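Local coordinates for protein putative alkaline phosphatase (Pseudomonas fluorescens, PDB 4F1V) that binds phosphate with high affinity in the periplasm and probably hands it to an ABC transporter for import, at residues Q112-C115 against G116-G120; P336-T339 against A340-A343; T73-S76 against A77-T81. All coordinates share one frame; numbering follows the deposited sequence. Where two conformers were deposited one is given.

Contact 1: residues Q112-C115 against G116-G120; sequences QELC and GVFSG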
ATOM      1  N   GLN A 112      20.729  -8.466  -2.549  1.00  5.34           N
ATOM      2  CA  GLN A 112      21.662  -8.217  -1.464  1.00  5.59           C
ATOM      3  C   GLN A 112      22.205  -6.808  -1.451  1.00  5.12           C
ATOM      4  O   GLN A 112      22.426  -6.220  -0.395  1.00  5.87           O
ATOM      5  CB  GLN A 112      22.761  -9.283  -1.445  1.00  6.61           C
ATOM      6  CG  GLN A 112      22.268 -10.649  -1.032  1.00  7.38           C
ATOM      7  CD  GLN A 112      21.515 -10.634   0.266  1.00  7.67           C
ATOM      8  OE1 GLN A 112      22.049 -10.174   1.287  1.00  8.10           O
ATOM      9  NE2 GLN A 112      20.262 -11.051   0.277  1.00  9.29           N
ATOM     10  N   GLU A 113      22.407  -6.201  -2.663  1.00  5.33           N
ATOM     11  CA  GLU A 113      22.809  -4.807  -2.676  1.00  5.32           C
ATOM     12  C   GLU A 113      21.687  -3.900  -2.117  1.00  5.03           C
ATOM     13  O   GLU A 113      21.965  -2.937  -1.408  1.00  5.58           O
ATOM     14  CB  GLU A 113      23.146  -4.328  -4.103  1.00  5.78           C
ATOM     15  CG  GLU A 113      24.534  -4.824  -4.567  1.00  6.00           C
ATOM     16  CD  GLU A 113      24.784  -4.598  -6.070  1.00  6.12           C
ATOM     17  OE1 GLU A 113      25.978  -4.642  -6.465  1.00  7.11           O
ATOM     18  OE2 GLU A 113      23.782  -4.433  -6.821  1.00  7.43           O
ATOM     19  N   LEU A 114      20.436  -4.136  -2.478  0.80  4.88           N
ATOM     20  CA  LEU A 114      19.317  -3.398  -1.927  0.80  4.27           C
ATOM     21  C   LEU A 114      19.349  -3.469  -0.381  0.80  4.45           C
ATOM     22  O   LEU A 114      19.235  -2.453   0.311  0.80  4.56           O
ATOM     23  CB  LEU A 114      18.008  -3.963  -2.476  0.80  4.45           C
ATOM     24  CG  LEU A 114      16.722  -3.305  -1.919  0.80  4.87           C
ATOM     25  CD1 LEU A 114      16.367  -2.037  -2.631  0.80  6.51           C
ATOM     26  CD2 LEU A 114      15.546  -4.280  -2.019  0.80  6.32           C
ATOM     27  N   CYS A 115      19.480  -4.688   0.124  1.00  4.89           N
ATOM     28  CA  CYS A 115      19.596  -4.875   1.581  1.00  4.76           C
ATOM     29  C   CYS A 115      20.732  -4.011   2.177  1.00  5.10           C
ATOM     30  O   CYS A 115      20.520  -3.386   3.204  1.00  5.35           O
ATOM     31  CB  CYS A 115      19.861  -6.341   1.863  1.00  5.10           C
ATOM     32  SG  CYS A 115      18.451  -7.437   1.453  1.00  5.42           S
ATOM     33  N   GLY A 116      21.872  -4.045   1.525  1.00  5.03           N
ATOM     34  CA  GLY A 116      23.025  -3.287   2.022  1.00  5.34           C
ATOM     35  C   GLY A 116      22.850  -1.808   1.944  1.00  4.90           C
ATOM     36  O   GLY A 116      23.326  -1.084   2.824  1.00  5.62           O
ATOM     37  N   VAL A 117      22.175  -1.287   0.913  1.00  4.85           N
ATOM     38  CA  VAL A 117      21.903   0.142   0.850  1.00  5.12           C
ATOM     39  C   VAL A 117      21.003   0.559   2.013  1.00  4.94           C
ATOM     40  O   VAL A 117      21.249   1.563   2.720  1.00  5.96           O
ATOM     41  CB  VAL A 117      21.285   0.508  -0.510  1.00  5.35           C
ATOM     42  CG1 VAL A 117      20.734   1.915  -0.491  1.00  7.14           C
ATOM     43  CG2 VAL A 117      22.328   0.345  -1.635  1.00  6.80           C
ATOM     44  N   PHE A 118      19.914  -0.222   2.246  1.00  5.33           N
ATOM     45  CA  PHE A 118      18.955   0.184   3.282  1.00  5.19           C
ATOM     46  C   PHE A 118      19.398  -0.124   4.715  1.00  5.13           C
ATOM     47  O   PHE A 118      18.787   0.416   5.626  1.00  6.01           O
ATOM     48  CB  PHE A 118      17.532  -0.269   2.905  1.00  5.26           C
ATOM     49  CG  PHE A 118      16.975   0.583   1.788  1.00  5.12           C
ATOM     50  CD1 PHE A 118      17.179   0.266   0.448  1.00  5.38           C
ATOM     51  CD2 PHE A 118      16.346   1.795   2.098  1.00  5.61           C
ATOM     52  CE1 PHE A 118      16.751   1.103  -0.593  1.00  6.33           C
ATOM     53  CE2 PHE A 118      15.879   2.619   1.053  1.00  6.20           C
ATOM     54  CZ  PHE A 118      16.067   2.280  -0.283  1.00  6.76           C
ATOM     55  N   SER A 119      20.416  -0.974   4.873  1.00  5.25           N
ATOM     56  CA  SER A 119      21.007  -1.227   6.176  1.00  6.09           C
ATOM     57  C   SER A 119      22.174  -0.232   6.490  1.00  6.58           C
ATOM     58  O   SER A 119      22.645  -0.218   7.614  1.00  8.25           O
ATOM     59  CB  SER A 119      21.547  -2.624   6.314  1.00  6.77           C
ATOM     60  OG  SER A 119      22.742  -2.728   5.566  1.00  6.60           O
ATOM     61  N   GLY A 120      22.660   0.441   5.469  1.00  6.04           N
ATOM     62  CA  GLY A 120      23.846   1.316   5.564  1.00  7.31           C
ATOM     63  C   GLY A 120      25.170   0.572   5.308  1.00  6.80           C
ATOM     64  O   GLY A 120      26.207   1.274   5.271  1.00  8.20           O
TER

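Contact 2: residues P336-T339 against A340-A343; sequences PLPT and AWKA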
ATOM      1  N   PRO A 336      -4.930  -4.263 -11.459  0.75  4.07           N
ATOM      2  CA  PRO A 336      -6.327  -4.641 -11.144  0.75  3.95           C
ATOM      3  C   PRO A 336      -6.404  -6.017 -10.497  0.75  4.48           C
ATOM      4  O   PRO A 336      -5.541  -6.904 -10.683  0.75  4.37           O
ATOM      5  CB  PRO A 336      -6.997  -4.663 -12.517  0.75  4.45           C
ATOM      6  CG  PRO A 336      -6.172  -3.701 -13.328  0.75  4.69           C
ATOM      7  CD  PRO A 336      -4.754  -3.922 -12.915  0.75  4.51           C
ATOM      8  N   LEU A 337      -7.439  -6.204  -9.686  1.00  4.97           N
ATOM      9  CA  LEU A 337      -7.692  -7.508  -9.134  1.00  4.96           C
ATOM     10  C   LEU A 337      -8.274  -8.432 -10.195  1.00  5.59           C
ATOM     11  O   LEU A 337      -9.087  -8.014 -11.054  1.00  6.32           O
ATOM     12  CB  LEU A 337      -8.703  -7.458  -7.975  1.00  5.79           C
ATOM     13  CG  LEU A 337      -8.233  -6.550  -6.797  1.00  5.88           C
ATOM     14  CD1 LEU A 337      -9.240  -6.608  -5.669  1.00  6.55           C
ATOM     15  CD2 LEU A 337      -6.836  -6.870  -6.301  1.00  8.10           C
ATOM     16  N   PRO A 338      -7.902  -9.735 -10.173  0.75  6.30           N
ATOM     17  CA  PRO A 338      -8.503 -10.749 -11.022  0.75  7.67           C
ATOM     18  C   PRO A 338     -10.023 -10.726 -10.919  0.75  6.10           C
ATOM     19  O   PRO A 338     -10.660 -10.459  -9.910  0.75  5.70           O
ATOM     20  CB  PRO A 338      -7.889 -12.054 -10.520  0.75  7.84           C
ATOM     21  CG  PRO A 338      -6.545 -11.678  -9.964  0.75  8.51           C
ATOM     22  CD  PRO A 338      -6.812 -10.304  -9.358  0.75  6.56           C
ATOM     23  N   THR A 339     -10.670 -11.192 -11.998  0.80  7.22           N
ATOM     24  CA  THR A 339     -12.104 -11.282 -12.032  0.80  7.53           C
ATOM     25  C   THR A 339     -12.669 -12.154 -10.879  0.80  6.67           C
ATOM     26  O   THR A 339     -13.698 -11.782 -10.226  0.80  6.11           O
ATOM     27  CB  THR A 339     -12.520 -11.867 -13.411  0.80  9.17           C
ATOM     28  OG1 THR A 339     -11.999 -11.006 -14.433  0.80 11.82           O
ATOM     29  CG2 THR A 339     -13.990 -12.068 -13.496  0.80 14.09           C
ATOM     30  N   ALA A 340     -11.999 -13.245 -10.526  0.80  6.62           N
ATOM     31  CA  ALA A 340     -12.451 -14.091  -9.412  0.80  6.56           C
ATOM     32  C   ALA A 340     -12.291 -13.416  -8.033  0.80  6.03           C
ATOM     33  O   ALA A 340     -13.107 -13.674  -7.112  0.80  5.95           O
ATOM     34  CB  ALA A 340     -11.743 -15.470  -9.451  0.80  7.47           C
ATOM     35  N   TRP A 341     -11.265 -12.589  -7.870  1.00  5.64           N
ATOM     36  CA  TRP A 341     -11.128 -11.766  -6.648  1.00  5.29           C
ATOM     37  C   TRP A 341     -12.299 -10.798  -6.511  1.00  4.79           C
ATOM     38  O   TRP A 341     -12.899 -10.658  -5.453  1.00  5.12           O
ATOM     39  CB  TRP A 341      -9.772 -11.026  -6.660  1.00  5.59           C
ATOM     40  CG  TRP A 341      -8.739 -11.635  -5.749  1.00  4.90           C
ATOM     41  CD1 TRP A 341      -7.725 -12.486  -6.080  1.00  5.21           C
ATOM     42  CD2 TRP A 341      -8.614 -11.345  -4.353  1.00  5.10           C
ATOM     43  NE1 TRP A 341      -6.995 -12.778  -4.958  1.00  5.49           N
ATOM     44  CE2 TRP A 341      -7.491 -12.069  -3.873  1.00  5.41           C
ATOM     45  CE3 TRP A 341      -9.340 -10.544  -3.428  1.00  6.66           C
ATOM     46  CZ2 TRP A 341      -7.068 -12.018  -2.567  1.00  6.30           C
ATOM     47  CZ3 TRP A 341      -8.934 -10.511  -2.106  1.00  8.17           C
ATOM     48  CH2 TRP A 341      -7.789 -11.232  -1.682  1.00  7.68           C
ATOM     49  N   LYS A 342     -12.623 -10.104  -7.625  1.00  4.84           N
ATOM     50  CA  LYS A 342     -13.761  -9.167  -7.575  1.00  4.71           C
ATOM     51  C   LYS A 342     -15.026  -9.905  -7.153  1.00  4.40           C
ATOM     52  O   LYS A 342     -15.840  -9.419  -6.350  1.00  4.94           O
ATOM     53  CB  LYS A 342     -13.952  -8.452  -8.873  1.00  4.84           C
ATOM     54  CG  LYS A 342     -12.884  -7.516  -9.354  1.00  5.96           C
ATOM     55  CD  LYS A 342     -13.342  -6.685 -10.533  1.00  6.89           C
ATOM     56  CE  LYS A 342     -12.400  -5.685 -11.112  1.00  7.55           C
ATOM     57  NZ  LYS A 342     -11.236  -6.318 -11.835  1.00  7.03           N
ATOM     58  N   ALA A 343     -15.257 -11.104  -7.744  1.00  5.12           N
ATOM     59  CA  ALA A 343     -16.474 -11.845  -7.427  1.00  5.16           C
ATOM     60  C   ALA A 343     -16.561 -12.236  -5.966  1.00  5.11           C
ATOM     61  O   ALA A 343     -17.647 -12.215  -5.375  1.00  5.38           O
ATOM     62  CB  ALA A 343     -16.571 -13.068  -8.335  1.00  6.29           C
TER
HETATM   63  O   HOH W   1      -9.573  -4.375  -9.834  1.00  6.23           O
HETATM   64  O   HOH W   2     -11.834  -8.309 -14.047  0.20  6.36           O

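Contact 3: residues T73-S76 against A77-T81; sequences TYAS and AKQPT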
ATOM      1  N   THR A  73      -9.816  -3.631  19.535  1.00  6.18           N
ATOM      2  CA  THR A  73     -10.341  -2.408  20.151  1.00  6.51           C
ATOM      3  C   THR A  73     -11.609  -1.952  19.440  1.00  5.88           C
ATOM      4  O   THR A  73     -12.588  -1.541  20.047  1.00  7.01           O
ATOM      5  CB  THR A  73      -9.256  -1.329  20.220  1.00  8.12           C
ATOM      6  OG1 THR A  73      -8.196  -1.779  21.039  1.00 11.25           O
ATOM      7  CG2 THR A  73      -9.776  -0.031  20.746  1.00  9.59           C
ATOM      8  N   TYR A  74     -11.580  -1.973  18.088  1.00  5.29           N
ATOM      9  CA  TYR A  74     -12.769  -1.569  17.352  1.00  5.08           C
ATOM     10  C   TYR A  74     -13.908  -2.558  17.656  1.00  4.90           C
ATOM     11  O   TYR A  74     -15.069  -2.138  17.815  1.00  5.05           O
ATOM     12  CB  TYR A  74     -12.474  -1.519  15.837  1.00  5.40           C
ATOM     13  CG  TYR A  74     -13.525  -0.818  15.042  1.00  4.41           C
ATOM     14  CD1 TYR A  74     -13.535   0.548  14.865  1.00  4.37           C
ATOM     15  CD2 TYR A  74     -14.597  -1.509  14.465  1.00  4.62           C
ATOM     16  CE1 TYR A  74     -14.484   1.224  14.131  1.00  4.65           C
ATOM     17  CE2 TYR A  74     -15.591  -0.864  13.703  1.00  4.29           C
ATOM     18  CZ  TYR A  74     -15.506   0.488  13.532  1.00  4.09           C
ATOM     19  OH  TYR A  74     -16.416   1.209  12.799  1.00  4.70           O
ATOM     20  N   ALA A  75     -13.641  -3.842  17.682  1.00  5.26           N
ATOM     21  CA  ALA A  75     -14.689  -4.834  17.934  1.00  5.54           C
ATOM     22  C   ALA A  75     -15.351  -4.613  19.290  1.00  5.87           C
ATOM     23  O   ALA A  75     -16.570  -4.786  19.424  1.00  7.28           O
ATOM     24  CB  ALA A  75     -14.115  -6.233  17.819  1.00  6.42           C
ATOM     25  N   SER A  76     -14.584  -4.260  20.289  1.00  6.82           N
ATOM     26  CA  SER A  76     -15.215  -4.077  21.595  0.60  8.12           C
ATOM     27  C   SER A  76     -15.846  -2.704  21.777  1.00  8.35           C
ATOM     28  O   SER A  76     -16.939  -2.595  22.385  1.00  9.51           O
ATOM     29  CB  SER A  76     -14.177  -4.320  22.696  0.60  9.03           C
ATOM     30  OG  SER A  76     -13.121  -3.376  22.725  0.60 11.02           O
ATOM     31  N   ALA A  77     -15.221  -1.640  21.261  1.00  7.23           N
ATOM     32  CA  ALA A  77     -15.722  -0.292  21.500  1.00  8.77           C
ATOM     33  C   ALA A  77     -16.773   0.203  20.524  1.00  7.22           C
ATOM     34  O   ALA A  77     -17.655   0.947  20.901  1.00  8.28           O
ATOM     35  CB  ALA A  77     -14.581   0.705  21.444  1.00  9.02           C
ATOM     36  N   LYS A  78     -16.634  -0.172  19.232  1.00  6.13           N
ATOM     37  CA  LYS A  78     -17.434   0.407  18.135  1.00  6.07           C
ATOM     38  C   LYS A  78     -18.371  -0.588  17.504  1.00  5.70           C
ATOM     39  O   LYS A  78     -19.521  -0.187  17.148  1.00  6.01           O
ATOM     40  CB  LYS A  78     -16.495   1.043  17.070  1.00  5.99           C
ATOM     41  CG  LYS A  78     -15.545   2.079  17.614  1.00  7.71           C
ATOM     42  CD  LYS A  78     -16.216   3.209  18.365  1.00  8.89           C
ATOM     43  CE  LYS A  78     -15.261   4.381  18.573  1.00 12.88           C
ATOM     44  NZ  LYS A  78     -15.888   5.462  19.393  1.00 14.52           N
ATOM     45  N   GLN A  79     -17.958  -1.822  17.243  1.00  5.41           N
ATOM     46  CA  GLN A  79     -18.784  -2.763  16.517  1.00  5.30           C
ATOM     47  C   GLN A  79     -20.181  -2.902  17.118  1.00  5.80           C
ATOM     48  O   GLN A  79     -21.129  -3.032  16.314  1.00  5.97           O
ATOM     49  CB  GLN A  79     -18.040  -4.091  16.417  1.00  5.13           C
ATOM     50  CG  GLN A  79     -18.820  -5.181  15.708  1.00  6.13           C
ATOM     51  CD  GLN A  79     -17.991  -6.441  15.584  1.00  6.09           C
ATOM     52  OE1 GLN A  79     -16.796  -6.413  15.292  1.00  6.57           O
ATOM     53  NE2 GLN A  79     -18.672  -7.595  15.731  1.00  8.05           N
ATOM     54  N   PRO A  80     -20.420  -2.922  18.407  1.00  6.35           N
ATOM     55  CA  PRO A  80     -21.830  -3.121  18.881  1.00  6.52           C
ATOM     56  C   PRO A  80     -22.810  -2.114  18.357  1.00  6.68           C
ATOM     57  O   PRO A  80     -23.983  -2.408  18.198  1.00  8.15           O
ATOM     58  CB  PRO A  80     -21.700  -3.107  20.407  1.00  8.96           C
ATOM     59  CG  PRO A  80     -20.271  -3.546  20.663  1.00  8.72           C
ATOM     60  CD  PRO A  80     -19.473  -2.921  19.512  1.00  6.79           C
ATOM     61  N   THR A  81     -22.362  -0.833  18.197  1.00  6.33           N
ATOM     62  CA  THR A  81     -23.251   0.238  17.719  1.00  6.51           C
ATOM     63  C   THR A  81     -23.034   0.639  16.270  1.00  5.62           C
ATOM     64  O   THR A  81     -23.988   1.203  15.678  1.00  6.29           O
ATOM     65  CB  THR A  81     -23.147   1.519  18.622  1.00  7.49           C
ATOM     66  OG1 THR A  81     -21.775   1.882  18.702  1.00  9.32           O
ATOM     67  CG2 THR A  81     -23.748   1.220  20.042  1.00  9.70           C
TER

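Contact 1: residues Q112-C115 against G116-G120
Leu-114 and Phe-118 stand one turn apart on helix 111-119 and meet through carbon. In one of the two conformers of Leu-114, CD1 lies 3.8 Å from Phe-118 CE1, the leucine branch coming obliquely to the ring. The phenylalanine ring also brings an edge to the backbone: Phe-118 CD1 is 3.4 Å from Leu-114 O, and that oxygen lies in the ring plane. CG is turned anti to the carbonyl carbon (chi1 -74°), which brings the CD1 edge of the ring back to the preceding turn. Val-117 does something similar with a methyl, its CG2 sitting 3.3 Å from Glu-113 O.

Backbone bonds of the ordinary i to i+4 kind link the turns. Phe-118 N reaches Leu-114 O at 3.0 Å, and Gly-116, Val-117 and Ser-119 bond in the same way to the carbonyls of Gln-112, Glu-113 and Cys-115. This is the last part of an alpha-helix in one lobe of the venus-flytrap fold. Gly-120 is the first residue to leave helical geometry, with a positive phi of 89° that costs little without a CB.

Apolar residues suit the side turned to helix 147-159, where Leu-114 touches Phe-155 and Leu-156 and Phe-118 meets Phe-152 edge to face. Were Phe-118 replaced by an alanine, Leu-114 CD1 would probably lose its ring neighbour and a gap would open toward Phe-152.

Covalent and polar links hold the helix as well. Cys-115 forms a disulfide with Cys-160, pinning the helix just beyond the end of its neighbour 147-159. Glu-113 pairs its carboxylate with Lys-231 and also accepts from Ser-129 N, while the hydroxyl of Ser-119 is hydrogen-bonded to Glu-163 and to Arg-121 N.

Contact 2: residues P336-T339 against A340-A343
Lys-342 folds back across the start of its own helix so that NZ reaches Leu-337 O, a hydrogen bond of 2.8 Å. The chain runs extended through chi2 and chi3, then bends at its last torsion (chi4 70°), which turns the ammonium group toward that carbonyl. Its approach is a little out of the carbonyl plane, tilted by 16°. The same NZ forms a salt bridge with Asp-326 and donates to two waters. One, bonded to Thr-339 OG1, accepts from Lys-342 NZ at 3.0 Å; the other, held by Leu-337 N at 2.8 Å, takes only a weak bond. On the way to these partners Lys-342 CG passes 3.7 Å from Pro-338 O.

The apolar partners are more modest. Leu-337 CB meets Trp-341 CB at 4.0 Å, and Pro-338 lies side by side with the tryptophan, its CD 4.0 Å from Trp-341 CD1.

Behind these contacts is the first turn of helix 339-349. Pro-338 is the N-cap, and its O accepts from Lys-342 N almost straight on; Ala-343 N then bonds to Thr-339 O. Proline suits the entry because its ring restricts phi and it carries no N-H that would lack an acceptor within the helix.

Farther out, Trp-341 NE1 reaches Val-254 O, anchoring the indole among loop residues such as Pro-257 and Pro-270, and Pro-336 rests on helix 326-331.

A carbonyl, a carboxylate and two waters thus surround one ammonium group. Its charge, near the positive end of a helix dipole, is probably offset by the carboxylate, and the lysine ties the helix entry to helix 326-331.

Contact 3: residues T73-S76 against A77-T81
The break between helix 68-77 and the short helix 79-82 is made by Tyr-74 and the residues four and five places beyond it. Tyr-74 O accepts two backbone N-H groups, Lys-78 N at 2.9 Å and Gln-79 N at 3.0 Å, reaching it from opposite faces of the carbonyl plane. The first bond is alpha-helical; the second joins residues five apart in sequence (i+5 to i), the bond that defines a pi-turn. Ala-77 N, one step earlier, still keeps its regular bond to Thr-73 O.

The tyrosine ring presents one face to Lys-78. Lys-78 CB stands 3.6 Å from the ring centroid, only 12° off the normal, a CH-pi contact over the middle of that face. Tyr-74 CG lies anti to the backbone N (chi1 -167°), which brings the ring alongside Lys-78. Lysine offers its aliphatic root here: CG lies 3.7 Å from Tyr-74 CE1, and the bend at chi2 carries the amine away from the ring.

In the fold, this junction comes, along the chain, between strands 59-62 and 85-94 of the five-stranded sheet. Tyrosine suits the place because its hydroxyl can bond to Arg-369, near the C-terminus, while the ring also meets Phe-40.

On the outer side, Gln-79 N has been diverted to Tyr-74, and Ala-75 O has carbon beside it: Gln-79 CB at 3.4 Å and Pro-80 CD at 3.5 Å. Proline lacks an N-H to offer a preceding carbonyl, so it fits the first turn of the new helix. Gln-79 stretches along Ala-75, its OE1 3.7 Å from Ala-75 CB.

All three are local contacts, yet their surroundings differ. Contact 1 is buried and joins two turns within one helix; its side chains meet through apolar groups, with a disulfide beside them. Contact 2, partly buried, marks a helix entry, where a lysine charge, waters and a carboxylate do the work beside a sheltered indole. Contact 3 is at the surface, where one helix gives way to another, and carbonyl sharing and a CH-pi contact dominate. Contacts 1 and 3 lie on opposite sides of the chain's centre, with centres about 42 Å apart, as do contacts 1 and 2 at about 35 Å. The centres of contacts 2 and 3 are about 30 Å apart, and none touches another.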